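Local coordinates for protein carbonic anhydrase (Neosartorya fumigata, PDB 6LAC) that probably catalyses the reversible hydration of carbon dioxide to hydrogencarbonate, as a zinc-dependent carbonic anhydrase of the beta class, at residues Gly127-Arg130 with Asp131-Leu134. The protein carries 1 engineered substitution. Numbering follows the deposited sequence.
Sequences GTER and DRAL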
ATOM      1  N   GLY A 127      -4.223  22.903 -16.700  1.00 24.08           N
ATOM      2  CA  GLY A 127      -5.152  21.772 -16.523  1.00 27.07           C
ATOM      3  C   GLY A 127      -4.431  20.431 -16.447  1.00 24.93           C
ATOM      4  O   GLY A 127      -3.650  20.210 -15.490  1.00 24.18           O
ATOM      5  N   THR A 128      -4.694  19.537 -17.391  1.00 25.80           N
ATOM      6  CA  THR A 128      -4.211  18.146 -17.303  1.00 24.76           C
ATOM      7  C   THR A 128      -2.685  18.149 -17.400  1.00 24.25           C
ATOM      8  O   THR A 128      -2.080  17.283 -16.754  1.00 20.86           O
ATOM      9  CB  THR A 128      -4.829  17.209 -18.340  1.00 26.67           C
ATOM     10  OG1 THR A 128      -4.484  17.642 -19.655  1.00 29.34           O
ATOM     11  CG2 THR A 128      -6.332  17.113 -18.202  1.00 29.07           C
ATOM     12  N   GLU A 129      -2.067  19.017 -18.203  1.00 21.18           N
ATOM     13  CA  GLU A 129      -0.579  19.050 -18.292  1.00 20.38           C
ATOM     14  C   GLU A 129       0.004  19.529 -16.965  1.00 20.06           C
ATOM     15  O   GLU A 129       1.053  19.052 -16.563  1.00 19.27           O
ATOM     16  CB  GLU A 129      -0.105  19.946 -19.445  1.00 24.55           C
ATOM     17  CG  GLU A 129      -0.260  19.314 -20.821  1.00 27.89           C
ATOM     18  CD  GLU A 129       0.503  18.020 -21.039  1.00 31.16           C
ATOM     19  OE1 GLU A 129      -0.145  17.008 -21.310  1.00 30.81           O
ATOM     20  OE2 GLU A 129       1.758  18.022 -20.913  1.00 39.69           O
ATOM     21  N   ARG A 130      -0.606  20.483 -16.289  1.00 17.81           N
ATOM     22  CA  ARG A 130      -0.160  20.933 -14.978  1.00 18.69           C
ATOM     23  C   ARG A 130      -0.201  19.762 -13.960  1.00 16.88           C
ATOM     24  O   ARG A 130       0.705  19.620 -13.156  1.00 16.47           O
ATOM     25  CB  ARG A 130      -1.011  22.116 -14.522  1.00 20.96           C
ATOM     26  CG  ARG A 130      -0.536  22.721 -13.221  1.00 22.20           C
ATOM     27  CD  ARG A 130      -1.411  23.897 -12.836  1.00 23.42           C
ATOM     28  NE  ARG A 130      -1.337  24.959 -13.846  1.00 27.15           N
ATOM     29  CZ  ARG A 130      -2.085  26.060 -13.822  1.00 28.65           C
ATOM     30  NH1 ARG A 130      -2.971  26.222 -12.860  1.00 29.28           N
ATOM     31  NH2 ARG A 130      -1.963  26.969 -14.773  1.00 30.82           N
ATOM     32  N   ASP A 131      -1.283  19.020 -13.947  1.00 16.77           N
ATOM     33  CA  ASP A 131      -1.458  17.879 -13.008  1.00 14.62           C
ATOM     34  C   ASP A 131      -0.378  16.859 -13.323  1.00 14.73           C
ATOM     35  O   ASP A 131       0.219  16.310 -12.331  1.00 13.69           O
ATOM     36  CB  ASP A 131      -2.809  17.228 -13.184  1.00 15.11           C
ATOM     37  CG  ASP A 131      -3.910  18.040 -12.548  1.00 17.37           C
ATOM     38  OD1 ASP A 131      -3.660  18.849 -11.648  1.00 18.39           O
ATOM     39  OD2 ASP A 131      -5.068  17.720 -12.898  1.00 20.48           O
ATOM     40  N   ARG A 132      -0.006  16.643 -14.558  1.00 14.39           N
ATOM     41  CA  ARG A 132       1.057  15.682 -14.907  1.00 14.96           C
ATOM     42  C   ARG A 132       2.384  16.175 -14.343  1.00 14.75           C
ATOM     43  O   ARG A 132       3.154  15.378 -13.824  1.00 13.98           O
ATOM     44  CB  ARG A 132       1.134  15.531 -16.422  1.00 15.98           C
ATOM     45  CG  ARG A 132      -0.040  14.768 -17.004  1.00 16.66           C
ATOM     46  CD  ARG A 132       0.001  14.705 -18.497  1.00 18.40           C
ATOM     47  NE  ARG A 132       0.877  13.692 -18.984  1.00 21.22           N
ATOM     48  CZ  ARG A 132       0.531  12.415 -19.215  1.00 19.32           C
ATOM     49  NH1 ARG A 132      -0.680  11.943 -18.943  1.00 20.59           N
ATOM     50  NH2 ARG A 132       1.426  11.615 -19.705  1.00 20.51           N
ATOM     51  N   ALA A 133       2.676  17.455 -14.465  1.00 15.77           N
ATOM     52  CA  ALA A 133       3.897  18.025 -13.862  1.00 15.05           C
ATOM     53  C   ALA A 133       3.880  17.844 -12.354  1.00 14.99           C
ATOM     54  O   ALA A 133       4.913  17.530 -11.775  1.00 14.68           O
ATOM     55  CB  ALA A 133       4.016  19.474 -14.280  1.00 15.56           C
ATOM     56  N   LEU A 134       2.760  18.051 -11.672  1.00 14.42           N
ATOM     57  CA  LEU A 134       2.710  17.898 -10.224  1.00 14.47           C
ATOM     58  C   LEU A 134       2.984  16.447  -9.861  1.00 12.94           C
ATOM     59  O   LEU A 134       3.742  16.178  -8.905  1.00 13.41           O
ATOM     60  CB  LEU A 134       1.332  18.327  -9.744  1.00 15.70           C
ATOM     61  CG  LEU A 134       1.235  18.580  -8.263  1.00 19.01           C
ATOM     62  CD1 LEU A 134       2.167  19.717  -7.804  1.00 21.38           C
ATOM     63  CD2 LEU A 134      -0.216  18.921  -7.924  1.00 19.40           C
TER
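The carboxylate of E129 and the guanidinium of R132, three residues apart on one helix, lie with their planes 23° from parallel, yet they do not form a salt bridge. OE1 of E129 approaches obliquely, 4.2 Å from NE of R132, and sits off the guanidinium plane, where none of the arginine's N-H groups is aimed at it; any attraction is probably electrostatic at a distance. The closer touch is with the aliphatic part, OE1 of E129 standing 3.6 Å from CD of R132. A bend in the glutamate chain at chi2 (-60°) brings OE1 alongside that carbon. R132 spends its polar end outside these two turns, in a salt bridge from NH2 to D169 and a cation-pi contact with Y90, while its CG rests 3.2 Å from the carbonyl O of T128.

Four successive alpha-helical bonds, each from the N-H of residue i+4 to the carbonyl of residue i, run from D131 N to G127 O (3.1 Å) through to L134 N to R130 O (3.0 Å). The polar ends of R130 and D131 find partners outside the segments: R130 NH2 bonds to the carbonyl of L125, D131 OD1 to the backbone N of G97. D131's side chain lies about 7 Å from that of C92, a zinc ligand. This first part of helix 127-148 is thus tied to the loop before it and to strand 162-169, while L134 packs on L114 and R115 of helix 107-117.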